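Local coordinates for protein aldehyde dehydrogenase 12 (Zea mays, PDB 6D97) that probably catalyses the NAD-dependent oxidation of L-glutamate gamma-semialdehyde to glutamate, the last step of proline catabolism in plants, at residues A[125-130]-A[148-153]; A[115-120]-A[154-159]. All coordinates share one frame; numbering follows the deposited sequence.

Contact 1 (A[125-130]-A[148-153]); sequences TVLDFF and EVQVSQ
V149 meets L127 and F130 with its two methyl groups, and this apolar packing carries the contact between 125-130 and 148-153. V149 CG1 lies 3.6 Å from L127 CD2. V149 CG2 lies 3.8 Å from F130 CB. CG1, anti to the backbone N (chi1 -165°), is turned to L127 and CG2 to F130, though CG1 also lies near F130 CB. L127 starts from a bond that does not aim at the other helix, and its CD2 branch makes the reach. F130 touches through CB; its ring leads away, with F129 CD2 3.9 Å above one face, toward the rim. An alanine in place of V149 would probably open a gap beside L127 CD2 and F130 CB, since both methyls that touch them would be gone.

The buried S152 hydroxyl donates through OG to E148 O at 2.7 Å within its own helix, tilted 30° from the carbonyl plane. S152 N reaches the same oxygen from the opposite face, so E148 O takes two donors. Outside the segments, E148 OE2 forms a salt bridge with K140, and OE1 accepts from L202 N and E203 N.

The axes of the two segments approach to 9.8 Å, their N-to-C directions 127° apart. L121 of helix 105-121 packs on both F130 and V149. Helix 229-240 covers the F130 ring, and helix 203-214 lies against S152.

Contact 2 (A[115-120]-A[154-159]); sequences AKAAHM and KFLENF
L156 lays its side chain over A117 and A118 of helix 105-121. Its CB comes 3.6 Å from A118 CB. Its CD1 reaches back to A117 and stops 3.7 Å from A117 CB. CG is anti to the carbonyl carbon (chi1 -67°), and chi2 of 173° extends the chain so that CD1 also lies close to the backbone N of A118. The small alanine side chains let the backbones come close: the CA atoms of A118 and L156 are 5.2 Å apart.

E157 adds an aliphatic contact beside the leucine. Its CG sits 3.8 Å from A118 CB. Beyond CG the extended chain carries the carboxylate away from A118 CB. E157 OE1 accepts a hydrogen bond from Q153 NE2, one turn earlier in the same helix. OE2 makes a long ion pair with K154 NZ at 3.8 Å.

Outside the contact, F155 packs on helix 203-214 and helix 517-524. The second subunit touches this region: its E157 packs on A115, its H119 stacks on H119, and N158 OD1 accepts a hydrogen bond from D162 N of that subunit.

The arrangement is close helix-helix packing through alanines, at the C-terminal part of helix 142-157. It belongs to the helical region before the NAD-binding Rossmann-type sheet of this aldehyde dehydrogenase, at the interface with the second subunit.

Overall arrangement
Contacts 1 and 2 share helix 142-157. Its earlier part meets helix 124-137 in contact 1, and its later part meets helix 105-121 in contact 2. Those two partner helices follow each other in the chain, and the whole of contact 1 falls between the segments of contact 2 in sequence. The contact centres are about 11 Å apart. They also touch directly: Q153 NE2 lies 2.8 Å from A118 O, a probable hydrogen bond from one contact to the other. V126 CB packs against M120 O. Both contacts lie away from the NAD pocket. Contact 2 also touches the second subunit, whereas no other chain touches contact 1.

Contact 1 (A[125-130]-A[148-153])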
# COMPACT_ATOMS: atom_id res chain seq x y z
N THR A 125 -36.02 -10.56 -9.95
CA THR A 125 -37.07 -10.94 -9.01
C THR A 125 -36.56 -10.92 -7.57
O THR A 125 -37.35 -10.69 -6.65
CB THR A 125 -37.62 -12.32 -9.35
OG1 THR A 125 -36.56 -13.28 -9.36
CG2 THR A 125 -38.31 -12.30 -10.72
N VAL A 126 -35.27 -11.15 -7.36
CA VAL A 126 -34.74 -11.11 -6.00
C VAL A 126 -34.49 -9.68 -5.56
O VAL A 126 -34.75 -9.31 -4.41
CB VAL A 126 -33.46 -11.97 -5.90
CG1 VAL A 126 -32.93 -11.96 -4.47
CG2 VAL A 126 -33.74 -13.39 -6.37
N LEU A 127 -33.98 -8.84 -6.48
CA LEU A 127 -33.90 -7.41 -6.23
C LEU A 127 -35.25 -6.85 -5.81
O LEU A 127 -35.38 -6.18 -4.78
CB LEU A 127 -33.41 -6.68 -7.48
CG LEU A 127 -31.94 -6.66 -7.92
CD1 LEU A 127 -31.85 -6.16 -9.35
CD2 LEU A 127 -31.11 -5.80 -7.00
N ASP A 128 -36.28 -7.14 -6.60
CA ASP A 128 -37.61 -6.63 -6.31
C ASP A 128 -38.14 -7.17 -4.99
O ASP A 128 -38.77 -6.44 -4.21
CB ASP A 128 -38.55 -6.98 -7.46
CG ASP A 128 -39.95 -6.44 -7.26
OD1 ASP A 128 -40.12 -5.21 -7.30
OD2 ASP A 128 -40.86 -7.26 -7.05
N PHE A 129 -37.89 -8.45 -4.71
CA PHE A 129 -38.32 -9.05 -3.45
C PHE A 129 -37.75 -8.27 -2.26
O PHE A 129 -38.49 -7.88 -1.35
CB PHE A 129 -37.87 -10.51 -3.40
CG PHE A 129 -38.01 -11.15 -2.05
CD1 PHE A 129 -39.21 -11.72 -1.66
CD2 PHE A 129 -36.94 -11.18 -1.17
CE1 PHE A 129 -39.34 -12.31 -0.41
CE2 PHE A 129 -37.06 -11.77 0.07
CZ PHE A 129 -38.26 -12.34 0.45
N PHE A 130 -36.44 -8.04 -2.26
CA PHE A 130 -35.82 -7.36 -1.13
C PHE A 130 -36.21 -5.89 -1.07
O PHE A 130 -36.40 -5.34 0.01
CB PHE A 130 -34.30 -7.52 -1.19
CG PHE A 130 -33.80 -8.78 -0.54
CD1 PHE A 130 -33.83 -8.92 0.83
CD2 PHE A 130 -33.32 -9.83 -1.31
CE1 PHE A 130 -33.38 -10.07 1.44
CE2 PHE A 130 -32.86 -10.98 -0.71
CZ PHE A 130 -32.90 -11.11 0.66
N GLU A 148 -30.67 0.24 -1.85
CA GLU A 148 -30.08 -0.55 -0.77
C GLU A 148 -29.67 -1.92 -1.27
O GLU A 148 -28.57 -2.41 -0.95
CB GLU A 148 -31.06 -0.67 0.39
CG GLU A 148 -30.50 -0.25 1.73
CD GLU A 148 -31.40 -0.64 2.89
OE1 GLU A 148 -31.03 -1.57 3.64
OE2 GLU A 148 -32.46 -0.00 3.05
N VAL A 149 -30.52 -2.56 -2.07
CA VAL A 149 -30.18 -3.88 -2.59
C VAL A 149 -29.05 -3.79 -3.60
O VAL A 149 -28.17 -4.66 -3.65
CB VAL A 149 -31.43 -4.54 -3.21
CG1 VAL A 149 -31.18 -6.02 -3.42
CG2 VAL A 149 -32.64 -4.32 -2.32
N GLN A 150 -29.04 -2.73 -4.41
CA GLN A 150 -27.99 -2.57 -5.42
C GLN A 150 -26.63 -2.39 -4.77
O GLN A 150 -25.64 -3.00 -5.20
CB GLN A 150 -28.33 -1.40 -6.33
CG GLN A 150 -29.39 -1.71 -7.37
CD GLN A 150 -29.97 -0.46 -8.00
OE1 GLN A 150 -29.98 0.61 -7.40
NE2 GLN A 150 -30.46 -0.60 -9.23
N VAL A 151 -26.55 -1.54 -3.74
CA VAL A 151 -25.31 -1.38 -2.99
C VAL A 151 -24.86 -2.72 -2.42
O VAL A 151 -23.69 -3.11 -2.52
CB VAL A 151 -25.47 -0.33 -1.89
CG1 VAL A 151 -24.28 -0.38 -0.93
CG2 VAL A 151 -25.62 1.06 -2.48
N SER A 152 -25.80 -3.45 -1.80
CA SER A 152 -25.49 -4.76 -1.25
C SER A 152 -24.97 -5.70 -2.33
O SER A 152 -23.98 -6.42 -2.13
CB SER A 152 -26.73 -5.35 -0.58
OG SER A 152 -27.30 -4.43 0.33
N GLN A 153 -25.61 -5.69 -3.50
CA GLN A 153 -25.22 -6.59 -4.58
C GLN A 153 -23.82 -6.26 -5.08
O GLN A 153 -22.99 -7.15 -5.29
CB GLN A 153 -26.24 -6.51 -5.72
CG GLN A 153 -26.18 -7.65 -6.73
CD GLN A 153 -25.12 -7.43 -7.79
OE1 GLN A 153 -24.71 -6.30 -8.05
NE2 GLN A 153 -24.68 -8.51 -8.41

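Contact 2 (A[115-120]-A[154-159])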
# COMPACT_ATOMS: atom_id res chain seq x y z
N ALA A 115 -19.80 -14.70 -4.34
CA ALA A 115 -20.12 -14.75 -5.76
C ALA A 115 -21.52 -15.29 -5.99
O ALA A 115 -22.30 -14.73 -6.78
CB ALA A 115 -19.08 -15.59 -6.50
N LYS A 116 -21.86 -16.39 -5.31
CA LYS A 116 -23.20 -16.96 -5.43
C LYS A 116 -24.25 -15.98 -4.93
O LYS A 116 -25.31 -15.82 -5.55
CB LYS A 116 -23.28 -18.28 -4.67
CG LYS A 116 -22.60 -19.45 -5.36
CD LYS A 116 -22.66 -20.70 -4.50
CE LYS A 116 -21.27 -21.22 -4.23
NZ LYS A 116 -21.02 -21.44 -2.78
N ALA A 117 -23.97 -15.30 -3.81
CA ALA A 117 -24.94 -14.36 -3.26
C ALA A 117 -25.10 -13.14 -4.15
O ALA A 117 -26.22 -12.67 -4.37
CB ALA A 117 -24.51 -13.94 -1.85
N ALA A 118 -23.99 -12.61 -4.69
CA ALA A 118 -24.08 -11.46 -5.58
C ALA A 118 -24.90 -11.78 -6.82
O ALA A 118 -25.67 -10.94 -7.31
CB ALA A 118 -22.68 -10.99 -5.98
N HIS A 119 -24.76 -13.00 -7.36
CA HIS A 119 -25.54 -13.37 -8.53
C HIS A 119 -27.01 -13.53 -8.18
O HIS A 119 -27.89 -13.20 -8.99
CB HIS A 119 -25.00 -14.67 -9.14
CG HIS A 119 -25.71 -15.09 -10.38
ND1 HIS A 119 -26.55 -16.19 -10.43
CD2 HIS A 119 -25.73 -14.56 -11.63
CE1 HIS A 119 -27.04 -16.31 -11.65
NE2 HIS A 119 -26.55 -15.34 -12.40
N MET A 120 -27.30 -14.02 -6.98
CA MET A 120 -28.68 -14.15 -6.54
C MET A 120 -29.32 -12.78 -6.34
O MET A 120 -30.41 -12.50 -6.85
CB MET A 120 -28.76 -14.98 -5.27
CG MET A 120 -28.77 -16.47 -5.52
SD MET A 120 -30.25 -17.01 -6.40
CE MET A 120 -31.49 -16.84 -5.12
N LYS A 154 -23.53 -4.96 -5.26
CA LYS A 154 -22.22 -4.54 -5.73
C LYS A 154 -21.13 -4.86 -4.72
O LYS A 154 -20.03 -5.29 -5.09
CB LYS A 154 -22.23 -3.04 -6.04
CG LYS A 154 -22.70 -2.70 -7.45
CD LYS A 154 -21.62 -3.05 -8.47
CE LYS A 154 -22.14 -2.93 -9.90
NZ LYS A 154 -23.12 -3.99 -10.23
N PHE A 155 -21.41 -4.66 -3.43
CA PHE A 155 -20.45 -4.99 -2.38
C PHE A 155 -20.04 -6.46 -2.45
O PHE A 155 -18.85 -6.78 -2.39
CB PHE A 155 -21.05 -4.65 -1.01
CG PHE A 155 -20.32 -5.26 0.16
CD1 PHE A 155 -19.28 -4.58 0.78
CD2 PHE A 155 -20.69 -6.51 0.65
CE1 PHE A 155 -18.62 -5.14 1.86
CE2 PHE A 155 -20.03 -7.08 1.72
CZ PHE A 155 -19.00 -6.39 2.33
N LEU A 156 -21.02 -7.35 -2.60
CA LEU A 156 -20.71 -8.77 -2.73
C LEU A 156 -19.89 -9.05 -3.98
O LEU A 156 -19.02 -9.93 -3.98
CB LEU A 156 -22.01 -9.59 -2.74
CG LEU A 156 -22.82 -9.60 -1.44
CD1 LEU A 156 -24.16 -10.29 -1.64
CD2 LEU A 156 -22.02 -10.25 -0.32
N GLU A 157 -20.14 -8.30 -5.06
CA GLU A 157 -19.34 -8.48 -6.26
C GLU A 157 -17.89 -8.09 -6.03
O GLU A 157 -16.99 -8.62 -6.70
CB GLU A 157 -19.93 -7.67 -7.42
CG GLU A 157 -21.03 -8.38 -8.18
CD GLU A 157 -21.30 -7.76 -9.54
OE1 GLU A 157 -22.21 -8.24 -10.25
OE2 GLU A 157 -20.59 -6.80 -9.91
N ASN A 158 -17.62 -7.19 -5.08
CA ASN A 158 -16.25 -6.78 -4.81
C ASN A 158 -15.44 -7.84 -4.07
O ASN A 158 -14.21 -7.72 -3.99
CB ASN A 158 -16.23 -5.49 -3.99
CG ASN A 158 -16.69 -4.29 -4.79
OD1 ASN A 158 -16.74 -4.33 -6.02
ND2 ASN A 158 -17.04 -3.21 -4.10
N PHE A 159 -16.08 -8.89 -3.56
CA PHE A 159 -15.38 -9.87 -2.75
C PHE A 159 -15.64 -11.27 -3.26
O PHE A 159 -15.85 -12.21 -2.49
CB PHE A 159 -15.74 -9.70 -1.28
CG PHE A 159 -15.35 -8.36 -0.74
CD1 PHE A 159 -14.03 -8.09 -0.44
CD2 PHE A 159 -16.29 -7.34 -0.60
CE1 PHE A 159 -13.64 -6.85 0.02
CE2 PHE A 159 -15.91 -6.10 -0.13
CZ PHE A 159 -14.58 -5.85 0.17